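PDB 6UBC: Glyco_hydro_cc domain-containing protein from Cryptococcus neoformans, which probably binds oligosaccharides of the beta-1,3-glucan type, as a subgroup VII member of glycoside hydrolase family GH128. Local coordinates for residues M241-G246 with G271-D276; I309-C314 with K323-F328; P382-S387 with S418-M423; T369-V374 with Y409-G414; G220-W225 with S234-V239. All blocks are in the same frame, centred on the assembly; numbering follows the deposited sequence.

All five contacts lie within one glycoside hydrolase core and build a curled, largely parallel sheet and its loops. Interactions 1, 2, 4 and 5 are buried. Interactions 4 and 5 pair neighbouring strands of that sheet by backbone bonds, and they meet where Tyr223 OH bonds to Thr369 O. Interactions 1 and 2 join the loops that follow the strands to each other and to helix 324-331; they touch through Asp276 OD1 and Cys314 N. Interaction 1 rests on a single backbone bond and a CH-pi contact, interaction 2 on apolar and sulfur-aromatic packing. Interaction 3, its centre about 19 Å from that of the chain, is partly buried, relies on a hydroxyl and waters, and is tied to interaction 4 by the Cys373-Cys383 disulfide.

Interaction 1 (M241-G246 with G271-D276); sequences MLWGAG and GFEEPD
Glu273 runs across the indole of Trp243. Glu273 CB lies over one face of the five-membered ring, 3.7 Å from the centroid of the Trp243 pyrrole and 22° off its normal, which meets the geometry of a CH-pi contact. CG, anti to the backbone N (chi1 -177°), continues past the indole nitrogen, with Glu273 CG 3.7 Å from Trp243 NE1. A bend at chi2 then turns the carboxylate until its plane is nearly parallel to the indole, and Glu273 OE1 comes within 3.4 Å of the Met241 methyl, CE, at the tip of an extended side chain. At the root of the same residue, Glu273 N donates to Trp243 O (2.9 Å). That carbonyl oxygen also lies at the edge of the Phe272 ring, in its plane, while the ring packs Phe272 CE1 against Leu242 CD2 at 3.8 Å. Beyond the contact, Arg255 makes a cation-pi interaction with Trp243, and Glu273 OE2 lies close to Glu370 OE2. Segments 241-246 and 271-276 lead out of the ends of neighbouring parallel strands, 237-241 and 268-270, an arrangement typical of the C-terminal loops of a beta/alpha barrel.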
# COMPACT_ATOMS: atom_id res chain seq x y z
N MET A 241 -2.55 -1.50 10.04
CA MET A 241 -2.90 -0.26 9.32
C MET A 241 -3.88 0.58 10.12
O MET A 241 -4.73 0.01 10.82
CB MET A 241 -3.53 -0.58 7.97
CG MET A 241 -3.98 0.62 7.21
SD MET A 241 -4.10 0.25 5.44
CE MET A 241 -4.74 1.83 4.85
N LEU A 242 -3.70 1.90 10.05
CA LEU A 242 -4.74 2.87 10.48
C LEU A 242 -5.30 3.55 9.24
O LEU A 242 -4.62 4.43 8.66
CB LEU A 242 -4.19 3.87 11.51
CG LEU A 242 -5.23 4.86 12.01
CD1 LEU A 242 -6.48 4.16 12.53
CD2 LEU A 242 -4.66 5.81 13.05
N TRP A 243 -6.51 3.16 8.85
CA TRP A 243 -7.11 3.60 7.57
C TRP A 243 -7.41 5.10 7.59
O TRP A 243 -7.09 5.84 6.60
CB TRP A 243 -8.38 2.77 7.32
CG TRP A 243 -9.07 3.00 6.02
CD1 TRP A 243 -8.92 2.32 4.85
CD2 TRP A 243 -10.05 4.02 5.75
NE1 TRP A 243 -9.77 2.80 3.89
CE2 TRP A 243 -10.47 3.86 4.41
CE3 TRP A 243 -10.64 5.02 6.53
CZ2 TRP A 243 -11.45 4.64 3.83
CZ3 TRP A 243 -11.62 5.80 5.95
CH2 TRP A 243 -11.99 5.62 4.62
N GLY A 244 -7.96 5.56 8.70
CA GLY A 244 -8.43 6.94 8.79
C GLY A 244 -8.65 7.44 10.21
O GLY A 244 -8.03 6.93 11.17
N ALA A 245 -9.38 8.54 10.25
CA ALA A 245 -9.57 9.40 11.43
C ALA A 245 -10.81 8.91 12.17
O ALA A 245 -11.07 9.39 13.27
CB ALA A 245 -9.69 10.86 11.01
N GLY A 246 -11.56 8.01 11.55
CA GLY A 246 -12.67 7.32 12.25
C GLY A 246 -14.03 8.00 12.08
O GLY A 246 -14.87 7.74 12.95
N GLY A 271 -0.02 3.89 7.12
CA GLY A 271 -0.79 5.10 7.42
C GLY A 271 -2.02 5.24 6.53
O GLY A 271 -2.36 4.33 5.73
N PHE A 272 -2.64 6.39 6.63
CA PHE A 272 -4.02 6.60 6.16
C PHE A 272 -4.14 6.31 4.67
O PHE A 272 -3.26 6.66 3.87
CB PHE A 272 -4.48 8.02 6.45
CG PHE A 272 -4.07 8.48 7.83
CD1 PHE A 272 -4.54 7.83 8.94
CD2 PHE A 272 -3.17 9.52 8.00
CE1 PHE A 272 -4.17 8.24 10.22
CE2 PHE A 272 -2.81 9.96 9.26
CZ PHE A 272 -3.32 9.32 10.38
N GLU A 273 -5.28 5.72 4.35
CA GLU A 273 -5.66 5.45 2.97
C GLU A 273 -6.09 6.72 2.25
O GLU A 273 -7.20 7.18 2.53
CB GLU A 273 -6.85 4.48 2.95
CG GLU A 273 -7.26 4.08 1.55
CD GLU A 273 -6.45 2.97 0.92
OE1 GLU A 273 -5.58 2.37 1.62
OE2 GLU A 273 -6.74 2.73 -0.31
N GLU A 274 -5.30 7.27 1.33
CA GLU A 274 -5.76 8.36 0.45
C GLU A 274 -6.49 9.44 1.24
O GLU A 274 -7.63 9.86 0.92
CB GLU A 274 -6.60 7.64 -0.59
CG GLU A 274 -5.76 6.80 -1.52
CD GLU A 274 -6.51 6.04 -2.61
OE1 GLU A 274 -7.77 6.29 -2.69
OE2 GLU A 274 -5.83 5.27 -3.41
N PRO A 275 -5.87 10.04 2.28
CA PRO A 275 -6.49 11.14 2.98
C PRO A 275 -6.72 12.36 2.07
O PRO A 275 -7.54 13.27 2.45
CB PRO A 275 -5.55 11.42 4.17
CG PRO A 275 -4.19 10.95 3.63
CD PRO A 275 -4.54 9.71 2.81
N ASP A 276 -6.00 12.43 0.95
CA ASP A 276 -6.06 13.56 -0.01
C ASP A 276 -7.28 13.42 -0.93
O ASP A 276 -7.49 14.35 -1.74
CB ASP A 276 -4.76 13.68 -0.80
CG ASP A 276 -4.35 12.45 -1.55
OD1 ASP A 276 -4.63 11.31 -1.04
OD2 ASP A 276 -3.75 12.62 -2.65

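Interaction 2 (I309-C314 with K323-F328); sequences ISPSMC and KWLSAF
Met313 meets Trp324 through both its sulfur and its methyl, making a Met-aromatic contact in which neither atom sits squarely over the ring. Met313 SD lies 4.7 Å from the centroid of the Trp324 six-membered ring, 57° off the normal, and the approach is therefore oblique. Bends at chi2 and chi3 fold the thioether so that Met313 CE reaches the benzo part of the indole, 3.5 Å from Trp324 CE3. The two side chains cross at about a right angle, and the sulfur also touches the start of the helix, with Met313 SD 3.9 Å from Leu325 CB.

Pro311 makes a second set of contacts. It comes from the opposite direction to Phe328, and its CG lies over one face of the phenyl ring: Pro311 CG is 4.1 Å from the Phe328 centroid and 29° off the normal, a CH-pi contact. Pro311 CD is closer to the rim, 3.5 Å from Phe328 CE2. Phe328 in turn meets Trp294 of helix 287-298 edge-to-face.

Trp324 NE1 bonds to Ile285 O, outside the contact, which satisfies the indole's polar end and ties it to another loop. Segments 309-314 and 323-328 are thus joined by dispersion and CH-pi forces between buried side chains; with no polar pairing between the two segments, the fit probably depends on shape and ring orientation.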
# COMPACT_ATOMS: atom_id res chain seq x y z
N ILE A 309 5.04 3.36 7.81
CA ILE A 309 4.80 3.59 6.37
C ILE A 309 3.83 4.78 6.26
O ILE A 309 2.81 4.80 6.91
CB ILE A 309 4.29 2.30 5.73
CG1 ILE A 309 5.40 1.24 5.84
CG2 ILE A 309 3.85 2.50 4.31
CD1 ILE A 309 4.91 -0.04 6.51
N SER A 310 4.12 5.71 5.38
CA SER A 310 3.42 7.03 5.30
C SER A 310 1.98 6.79 4.85
O SER A 310 1.63 5.71 4.33
CB SER A 310 4.12 7.95 4.34
OG SER A 310 3.83 7.69 2.99
N PRO A 311 1.10 7.82 4.98
CA PRO A 311 -0.16 7.79 4.25
C PRO A 311 0.08 7.69 2.74
O PRO A 311 1.13 8.09 2.23
CB PRO A 311 -0.85 9.14 4.56
CG PRO A 311 -0.13 9.61 5.84
CD PRO A 311 1.31 9.12 5.66
N SER A 312 -0.91 7.16 2.03
CA SER A 312 -0.91 7.04 0.56
C SER A 312 -1.61 8.23 -0.08
O SER A 312 -2.75 8.46 0.26
CB SER A 312 -1.60 5.75 0.14
OG SER A 312 -2.84 5.56 0.82
N MET A 313 -1.01 8.80 -1.12
CA MET A 313 -1.66 9.88 -1.90
C MET A 313 -2.44 9.30 -3.10
O MET A 313 -1.86 8.71 -4.04
CB MET A 313 -0.65 10.91 -2.40
CG MET A 313 0.07 11.63 -1.26
SD MET A 313 -0.95 12.54 -0.07
CE MET A 313 -1.20 11.28 1.19
N CYS A 314 -3.72 9.64 -3.17
CA CYS A 314 -4.52 9.26 -4.37
C CYS A 314 -4.02 10.06 -5.57
O CYS A 314 -4.18 9.55 -6.66
CB CYS A 314 -6.02 9.44 -4.17
SG CYS A 314 -6.44 11.18 -3.98
N LYS A 323 0.02 19.10 -2.76
CA LYS A 323 0.83 19.42 -1.55
C LYS A 323 0.13 18.94 -0.26
O LYS A 323 0.33 19.57 0.79
CB LYS A 323 1.10 20.93 -1.54
CG LYS A 323 1.90 21.41 -2.74
CD LYS A 323 2.30 22.83 -2.53
CE LYS A 323 3.18 23.36 -3.64
NZ LYS A 323 3.07 24.84 -3.70
N TRP A 324 -0.48 17.77 -0.27
CA TRP A 324 -1.01 17.16 0.98
C TRP A 324 0.15 16.55 1.77
O TRP A 324 0.36 16.93 2.95
CB TRP A 324 -2.08 16.12 0.66
CG TRP A 324 -2.92 15.73 1.85
CD1 TRP A 324 -4.19 16.16 2.16
CD2 TRP A 324 -2.55 14.82 2.88
NE1 TRP A 324 -4.60 15.59 3.34
CE2 TRP A 324 -3.60 14.80 3.83
CE3 TRP A 324 -1.39 14.11 3.16
CZ2 TRP A 324 -3.50 14.09 5.03
CZ3 TRP A 324 -1.30 13.40 4.34
CH2 TRP A 324 -2.38 13.34 5.22
N LEU A 325 0.86 15.61 1.15
CA LEU A 325 1.93 14.91 1.84
C LEU A 325 3.01 15.90 2.25
O LEU A 325 3.66 15.72 3.30
CB LEU A 325 2.53 13.82 0.98
CG LEU A 325 3.36 12.79 1.74
CD1 LEU A 325 2.57 12.06 2.83
CD2 LEU A 325 3.97 11.79 0.79
N SER A 326 3.32 16.85 1.38
CA SER A 326 4.43 17.79 1.67
C SER A 326 4.07 18.63 2.90
O SER A 326 4.96 18.86 3.76
CB SER A 326 4.81 18.64 0.50
OG SER A 326 3.74 19.46 0.04
N ALA A 327 2.83 19.09 2.97
CA ALA A 327 2.42 19.85 4.18
C ALA A 327 2.38 18.93 5.39
O ALA A 327 2.78 19.35 6.48
CB ALA A 327 1.10 20.55 4.00
N PHE A 328 1.87 17.72 5.25
CA PHE A 328 1.81 16.71 6.34
C PHE A 328 3.22 16.48 6.88
O PHE A 328 3.44 16.44 8.08
CB PHE A 328 1.18 15.42 5.79
CG PHE A 328 1.18 14.20 6.68
CD1 PHE A 328 0.18 14.02 7.64
CD2 PHE A 328 2.17 13.22 6.56
CE1 PHE A 328 0.22 12.91 8.49
CE2 PHE A 328 2.15 12.10 7.37
CZ PHE A 328 1.19 11.95 8.34

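Interaction 3 (P382-S387 with S418-M423); sequences PCTDQS and SPEWDM
Ser418 and Cys383 supply the direct hydrogen bond of this contact. Ser418 OG donates to Cys383 O at 2.7 Å, with the donor in the carbonyl plane. A chi1 of 70° turns the hydroxyl back over its own backbone, and Ser418 OG also accepts from Trp421 N at 3.1 Å. One hydroxyl therefore joins the two segments and fastens the turn of its own.

Waters form the second group. One donates to Cys383 O at 3.1 Å and takes a weak bond from Ser418 N. Another lies within bonding distance of Gln386 OE1, at 2.9 Å, and of Glu420 O, at 3.1 Å, two acceptors that cannot bond to each other; it may not donate to both at once. The amide nitrogen of Gln386 is held elsewhere, by Asn390 OD1 and Ser432 OG.

Van der Waals contacts are few. Thr384 CG2 packs on Ser418 CB at 3.9 Å, and Pro382 CB rests 3.8 Å from Ser418 N.

A close approach of two acceptors stands apart: the Glu420 chain, bent at chi2, passes alongside the Thr384 backbone and brings Glu420 OE2 to 3.0 Å from Thr384 O, which is not a hydrogen bond.

Cys383 is tied by its disulfide to Cys373 of strand 366-375. The bond from Ser418 OG to Cys383 O links the loop after strand 406-411 to the approach to helix 386-402, and an ST motif, Ser418 OG with Trp421 N, shapes the turn presenting that hydroxyl.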
# COMPACT_ATOMS: atom_id res chain seq x y z
N PRO A 382 -10.08 2.78 -15.43
CA PRO A 382 -9.45 1.50 -15.19
C PRO A 382 -9.38 0.70 -16.48
O PRO A 382 -10.31 0.65 -17.30
CB PRO A 382 -10.30 0.89 -14.07
CG PRO A 382 -10.96 2.08 -13.43
CD PRO A 382 -11.22 3.06 -14.55
N CYS A 383 -8.25 0.02 -16.65
CA CYS A 383 -8.02 -0.85 -17.83
C CYS A 383 -9.03 -2.02 -17.80
O CYS A 383 -9.24 -2.55 -16.74
CB CYS A 383 -6.65 -1.50 -17.83
SG CYS A 383 -5.31 -0.28 -17.69
N THR A 384 -9.58 -2.38 -18.94
CA THR A 384 -10.62 -3.45 -19.08
C THR A 384 -10.14 -4.58 -20.01
O THR A 384 -10.73 -5.67 -20.01
CB THR A 384 -11.95 -2.86 -19.58
OG1 THR A 384 -11.61 -2.11 -20.74
CG2 THR A 384 -12.65 -1.94 -18.57
N ASP A 385 -9.09 -4.33 -20.79
CA ASP A 385 -8.57 -5.28 -21.79
C ASP A 385 -7.66 -6.28 -21.07
O ASP A 385 -6.63 -5.87 -20.55
CB ASP A 385 -7.84 -4.59 -22.94
CG ASP A 385 -7.43 -5.58 -24.00
OD1 ASP A 385 -6.37 -6.24 -23.85
OD2 ASP A 385 -8.27 -5.79 -24.90
N GLN A 386 -8.05 -7.53 -21.05
CA GLN A 386 -7.30 -8.56 -20.27
C GLN A 386 -5.85 -8.65 -20.77
O GLN A 386 -4.95 -8.81 -19.92
CB GLN A 386 -7.96 -9.94 -20.36
CG GLN A 386 -7.30 -10.99 -19.48
CD GLN A 386 -7.42 -10.63 -18.02
OE1 GLN A 386 -8.52 -10.41 -17.53
NE2 GLN A 386 -6.29 -10.55 -17.31
N SER A 387 -5.65 -8.62 -22.09
CA SER A 387 -4.31 -8.75 -22.70
C SER A 387 -3.41 -7.59 -22.23
O SER A 387 -2.27 -7.78 -21.71
CB SER A 387 -4.48 -8.78 -24.18
OG SER A 387 -3.20 -9.03 -24.67
N SER A 418 -11.70 -2.34 -12.61
CA SER A 418 -12.50 -3.09 -13.60
C SER A 418 -12.74 -4.50 -13.10
O SER A 418 -11.92 -5.04 -12.37
CB SER A 418 -11.76 -3.14 -14.92
OG SER A 418 -10.61 -3.98 -14.84
N PRO A 419 -13.80 -5.17 -13.58
CA PRO A 419 -14.00 -6.56 -13.25
C PRO A 419 -12.83 -7.47 -13.69
O PRO A 419 -12.52 -8.43 -13.00
CB PRO A 419 -15.23 -6.92 -14.07
CG PRO A 419 -15.96 -5.62 -14.25
CD PRO A 419 -14.86 -4.61 -14.45
N GLU A 420 -12.18 -7.10 -14.79
CA GLU A 420 -11.02 -7.83 -15.33
C GLU A 420 -9.81 -7.71 -14.37
O GLU A 420 -8.99 -8.63 -14.32
CB GLU A 420 -10.70 -7.37 -16.75
CG GLU A 420 -11.79 -7.65 -17.76
CD GLU A 420 -12.78 -6.51 -18.01
OE1 GLU A 420 -12.84 -5.58 -17.20
OE2 GLU A 420 -13.45 -6.59 -19.03
N TRP A 421 -9.73 -6.63 -13.61
CA TRP A 421 -8.66 -6.45 -12.60
C TRP A 421 -8.93 -7.34 -11.36
O TRP A 421 -7.95 -7.72 -10.65
CB TRP A 421 -8.55 -4.95 -12.26
CG TRP A 421 -7.34 -4.70 -11.38
CD1 TRP A 421 -7.30 -4.70 -10.04
CD2 TRP A 421 -5.98 -4.74 -11.81
NE1 TRP A 421 -6.02 -4.55 -9.59
CE2 TRP A 421 -5.18 -4.59 -10.67
CE3 TRP A 421 -5.34 -4.79 -13.06
CZ2 TRP A 421 -3.78 -4.61 -10.70
CZ3 TRP A 421 -3.95 -4.77 -13.11
CH2 TRP A 421 -3.17 -4.66 -11.94
N ASP A 422 -10.18 -7.74 -11.08
CA ASP A 422 -10.46 -8.55 -9.87
C ASP A 422 -9.47 -9.73 -9.81
O ASP A 422 -9.29 -10.41 -10.84
CB ASP A 422 -11.89 -9.09 -9.83
CG ASP A 422 -13.02 -8.11 -9.52
OD1 ASP A 422 -12.74 -7.05 -9.03
OD2 ASP A 422 -14.17 -8.46 -9.86
N MET A 423 -8.82 -9.93 -8.66
CA MET A 423 -7.91 -11.08 -8.45
C MET A 423 -8.75 -12.33 -8.14
O MET A 423 -8.29 -13.42 -8.49
CB MET A 423 -6.95 -10.77 -7.30
CG MET A 423 -6.05 -11.96 -6.89
SD MET A 423 -4.73 -11.23 -5.82
CE MET A 423 -3.55 -10.77 -7.08
O HOH W 1 -8.47 -1.88 -13.78
O HOH W 2 -9.08 -11.69 -15.02

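Interaction 4 (T369-V374 with Y409-G414); sequences TEFACV and YAYSTG
The 369-374 part of strand 366-375 and the 409-411 part of strand 406-411 run in broadly the same direction, their axes 4.8 Å apart at closest approach with 52° between them, and two backbone bonds join the segments: Phe371 N to Ala410 O at 3.1 Å and Ser412 N to Phe371 O at 2.9 Å. Phe371 thus uses both its N-H and its carbonyl on the same neighbour. Its phenyl is laid over the adjoining backbone: Tyr411 CA is over one face, 4.0 Å from the Phe371 centroid and 27° off the normal. The tyrosine ring meets the phenyl obliquely, its plane turned 73° from that of Phe371, with Phe371 CZ 3.9 Å from Tyr411 CD2. The neighbouring ring atom, Phe371 CE2, touches Tyr409 CD1 at 4.0 Å. Beside the strands, Glu370 CB packs on Ser412 CB at 3.8 Å, while Glu370 OE2 is hydrogen-bonded to Trp225 NE1. Ser412 OG accepts from Gly414 N, an ST turn that closes the segment. Tyr411 stacks on Trp421, and helix 386-402 covers Phe371 through Ile396. Parallel strands linked through that helix form a beta-alpha-beta crossover, the repeating unit of the beta/alpha barrel expected for this family.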
# COMPACT_ATOMS: atom_id res chain seq x y z
N THR A 369 1.73 0.20 -1.91
CA THR A 369 0.76 -0.60 -1.11
C THR A 369 -0.46 -0.96 -1.99
O THR A 369 -1.19 -1.86 -1.60
CB THR A 369 0.35 0.08 0.19
OG1 THR A 369 -0.30 1.30 -0.15
CG2 THR A 369 1.54 0.26 1.13
N GLU A 370 -0.68 -0.27 -3.11
CA GLU A 370 -1.77 -0.61 -4.06
C GLU A 370 -1.25 -0.27 -5.44
O GLU A 370 -0.78 0.88 -5.63
CB GLU A 370 -3.04 0.21 -3.80
CG GLU A 370 -3.74 -0.10 -2.52
CD GLU A 370 -4.92 0.76 -2.17
OE1 GLU A 370 -5.41 1.53 -3.06
OE2 GLU A 370 -5.36 0.69 -0.97
N PHE A 371 -1.26 -1.19 -6.37
CA PHE A 371 -1.15 -0.80 -7.79
C PHE A 371 -2.26 -1.42 -8.61
O PHE A 371 -2.80 -2.46 -8.22
CB PHE A 371 0.18 -1.21 -8.40
CG PHE A 371 0.45 -2.67 -8.60
CD1 PHE A 371 0.02 -3.31 -9.75
CD2 PHE A 371 1.11 -3.40 -7.63
CE1 PHE A 371 0.25 -4.67 -9.91
CE2 PHE A 371 1.30 -4.76 -7.76
CZ PHE A 371 0.88 -5.38 -8.91
N ALA A 372 -2.61 -0.72 -9.67
CA ALA A 372 -3.66 -1.14 -10.62
C ALA A 372 -3.41 -0.56 -11.99
O ALA A 372 -2.88 0.54 -12.06
CB ALA A 372 -5.02 -0.79 -10.10
N CYS A 373 -3.86 -1.26 -13.03
CA CYS A 373 -3.84 -0.77 -14.42
C CYS A 373 -4.99 0.23 -14.58
O CYS A 373 -6.17 -0.19 -14.61
CB CYS A 373 -3.97 -1.91 -15.41
SG CYS A 373 -3.56 -1.45 -17.12
N VAL A 374 -4.67 1.50 -14.71
CA VAL A 374 -5.64 2.60 -14.89
C VAL A 374 -5.03 3.59 -15.87
O VAL A 374 -3.90 4.04 -15.66
CB VAL A 374 -5.96 3.30 -13.56
CG1 VAL A 374 -6.91 4.45 -13.73
CG2 VAL A 374 -6.45 2.36 -12.49
N TYR A 409 5.74 -4.27 -2.76
CA TYR A 409 4.58 -3.86 -3.58
C TYR A 409 3.47 -4.88 -3.38
O TYR A 409 3.68 -6.09 -3.02
CB TYR A 409 5.01 -3.76 -5.04
CG TYR A 409 5.57 -5.06 -5.57
CD1 TYR A 409 4.74 -6.05 -6.11
CD2 TYR A 409 6.93 -5.33 -5.58
CE1 TYR A 409 5.23 -7.25 -6.59
CE2 TYR A 409 7.44 -6.53 -6.08
CZ TYR A 409 6.58 -7.50 -6.58
OH TYR A 409 7.04 -8.68 -7.11
N ALA A 410 2.25 -4.39 -3.60
CA ALA A 410 1.01 -5.19 -3.48
C ALA A 410 0.03 -4.83 -4.58
O ALA A 410 -0.39 -3.65 -4.73
CB ALA A 410 0.40 -4.97 -2.11
N TYR A 411 -0.47 -5.89 -5.20
CA TYR A 411 -1.63 -5.85 -6.10
C TYR A 411 -2.85 -5.26 -5.40
O TYR A 411 -3.25 -5.73 -4.30
CB TYR A 411 -1.85 -7.25 -6.60
CG TYR A 411 -2.78 -7.42 -7.77
CD1 TYR A 411 -4.17 -7.32 -7.60
CD2 TYR A 411 -2.31 -7.66 -9.03
CE1 TYR A 411 -5.02 -7.54 -8.66
CE2 TYR A 411 -3.15 -7.91 -10.09
CZ TYR A 411 -4.51 -7.80 -9.92
OH TYR A 411 -5.33 -8.05 -10.98
N SER A 412 -3.50 -4.26 -6.01
CA SER A 412 -4.68 -3.63 -5.40
C SER A 412 -5.88 -4.54 -5.57
O SER A 412 -6.16 -4.89 -6.73
CB SER A 412 -4.94 -2.29 -6.00
OG SER A 412 -6.07 -1.73 -5.38
N THR A 413 -6.66 -4.83 -4.50
CA THR A 413 -7.99 -5.47 -4.65
C THR A 413 -9.07 -4.48 -4.18
O THR A 413 -10.10 -4.88 -3.71
CB THR A 413 -8.01 -6.83 -3.91
OG1 THR A 413 -7.87 -6.59 -2.51
CG2 THR A 413 -6.98 -7.80 -4.46
N GLY A 414 -8.77 -3.22 -4.25
CA GLY A 414 -9.64 -2.13 -3.80
C GLY A 414 -10.85 -1.96 -4.71
O GLY A 414 -10.96 -2.59 -5.78

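Interaction 5 (G220-W225 with S234-V239); sequences GWYYDW and SGASAV
Val239 and Trp221 form the apolar centre, where the valine CG2 methyl meets the indole obliquely, Val239 CG2 lying 3.7 Å from Trp221 CE3. Next to it, Val239 CB packs against Tyr223 CB at 4.1 Å. Around Tyr222 the contact changes character: a chi1 of 54° folds the phenol across the neighbouring strand. Ala238 CA lies over one face, 3.9 Å from the Tyr222 centroid and 21° off the normal, while the Ala236 methyl meets the ring at its edge, in plane, with Ala236 CB 3.8 Å from Tyr222 CD1. The backbone ladder follows: Ser237 N donates to Gly220 O (2.8 Å), Tyr222 N to Ser237 O, and Val239 N to Tyr222 O (2.9 Å). At the polar edge, a water bonded to Tyr222 OH at 2.8 Å donates to Ala236 O, and a second water accepts from Asp224 N and reaches Val239 O. Outside the pair, Asn200 ND2 bonds to both Gly220 O and Ser237 OG, and Trp221 NE1 bonds to Lys203 O. The alternating bonds between segments 220-225 and 234-239 are the signature of adjacent parallel strands in the curled sheet of this glycoside hydrolase core.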
# COMPACT_ATOMS: atom_id res chain seq x y z
N GLY A 220 5.82 -11.82 0.78
CA GLY A 220 6.48 -11.48 2.04
C GLY A 220 5.54 -10.96 3.12
O GLY A 220 5.93 -10.99 4.32
N TRP A 221 4.35 -10.48 2.73
CA TRP A 221 3.54 -9.62 3.60
C TRP A 221 2.15 -9.45 3.02
O TRP A 221 1.95 -9.75 1.78
CB TRP A 221 4.20 -8.25 3.77
CG TRP A 221 4.33 -7.43 2.52
CD1 TRP A 221 5.18 -7.68 1.47
CD2 TRP A 221 3.51 -6.33 2.10
NE1 TRP A 221 5.00 -6.78 0.46
CE2 TRP A 221 4.01 -5.90 0.85
CE3 TRP A 221 2.45 -5.64 2.67
CZ2 TRP A 221 3.45 -4.83 0.16
CZ3 TRP A 221 1.94 -4.54 2.01
CH2 TRP A 221 2.45 -4.14 0.77
N TYR A 222 1.26 -8.99 3.88
CA TYR A 222 -0.14 -8.77 3.50
C TYR A 222 -0.81 -7.83 4.47
O TYR A 222 -0.43 -7.67 5.62
CB TYR A 222 -0.86 -10.12 3.49
CG TYR A 222 -0.75 -10.91 4.77
CD1 TYR A 222 0.26 -11.83 4.99
CD2 TYR A 222 -1.71 -10.77 5.74
CE1 TYR A 222 0.32 -12.55 6.18
CE2 TYR A 222 -1.68 -11.46 6.93
CZ TYR A 222 -0.65 -12.36 7.16
OH TYR A 222 -0.60 -13.08 8.33
N TYR A 223 -1.88 -7.22 3.97
CA TYR A 223 -2.74 -6.34 4.79
C TYR A 223 -4.11 -6.30 4.14
O TYR A 223 -4.22 -6.62 2.91
CB TYR A 223 -2.13 -4.95 4.90
CG TYR A 223 -2.35 -4.04 3.70
CD1 TYR A 223 -1.72 -4.26 2.47
CD2 TYR A 223 -3.13 -2.90 3.82
CE1 TYR A 223 -1.93 -3.41 1.39
CE2 TYR A 223 -3.26 -2.01 2.77
CZ TYR A 223 -2.69 -2.27 1.54
OH TYR A 223 -2.84 -1.40 0.47
N ASP A 224 -5.10 -5.84 4.91
CA ASP A 224 -6.52 -5.89 4.47
C ASP A 224 -7.27 -4.61 4.86
O ASP A 224 -8.51 -4.67 4.96
CB ASP A 224 -7.19 -7.17 4.97
CG ASP A 224 -7.41 -7.15 6.48
OD1 ASP A 224 -6.95 -6.22 7.15
OD2 ASP A 224 -8.07 -8.09 6.95
N TRP A 225 -6.52 -3.55 5.14
CA TRP A 225 -7.01 -2.20 5.49
C TRP A 225 -7.54 -2.16 6.92
O TRP A 225 -7.80 -1.05 7.39
CB TRP A 225 -8.05 -1.68 4.51
CG TRP A 225 -7.52 -1.54 3.11
CD1 TRP A 225 -6.71 -0.57 2.66
CD2 TRP A 225 -7.73 -2.43 2.00
NE1 TRP A 225 -6.41 -0.74 1.33
CE2 TRP A 225 -7.01 -1.89 0.91
CE3 TRP A 225 -8.47 -3.60 1.81
CZ2 TRP A 225 -6.99 -2.48 -0.33
CZ3 TRP A 225 -8.48 -4.18 0.55
CH2 TRP A 225 -7.73 -3.64 -0.50
N SER A 234 1.13 -18.45 6.92
CA SER A 234 2.52 -18.81 7.28
C SER A 234 3.52 -18.33 6.18
O SER A 234 3.20 -18.54 5.03
CB SER A 234 2.62 -20.31 7.56
OG SER A 234 3.85 -20.60 8.22
N GLY A 235 4.69 -17.75 6.54
CA GLY A 235 5.80 -17.42 5.62
C GLY A 235 5.82 -15.94 5.27
O GLY A 235 6.84 -15.38 4.76
N ALA A 236 4.75 -15.26 5.64
CA ALA A 236 4.55 -13.84 5.31
C ALA A 236 4.22 -13.06 6.59
O ALA A 236 3.68 -13.62 7.52
CB ALA A 236 3.43 -13.73 4.29
N SER A 237 4.50 -11.76 6.61
CA SER A 237 4.21 -10.90 7.80
C SER A 237 2.87 -10.16 7.62
O SER A 237 2.69 -9.46 6.60
CB SER A 237 5.32 -9.95 8.00
OG SER A 237 6.55 -10.66 8.17
N ALA A 238 1.98 -10.26 8.61
CA ALA A 238 0.81 -9.37 8.75
C ALA A 238 1.28 -7.95 8.92
O ALA A 238 2.13 -7.68 9.80
CB ALA A 238 -0.02 -9.76 9.94
N VAL A 239 0.69 -7.02 8.17
CA VAL A 239 1.01 -5.58 8.30
C VAL A 239 -0.22 -4.90 8.87
O VAL A 239 -1.34 -5.09 8.36
CB VAL A 239 1.38 -5.04 6.92
CG1 VAL A 239 1.48 -3.53 6.91
CG2 VAL A 239 2.64 -5.71 6.40
O HOH W 3 1.57 -14.51 9.41
O HOH W 4 -4.12 -4.43 7.59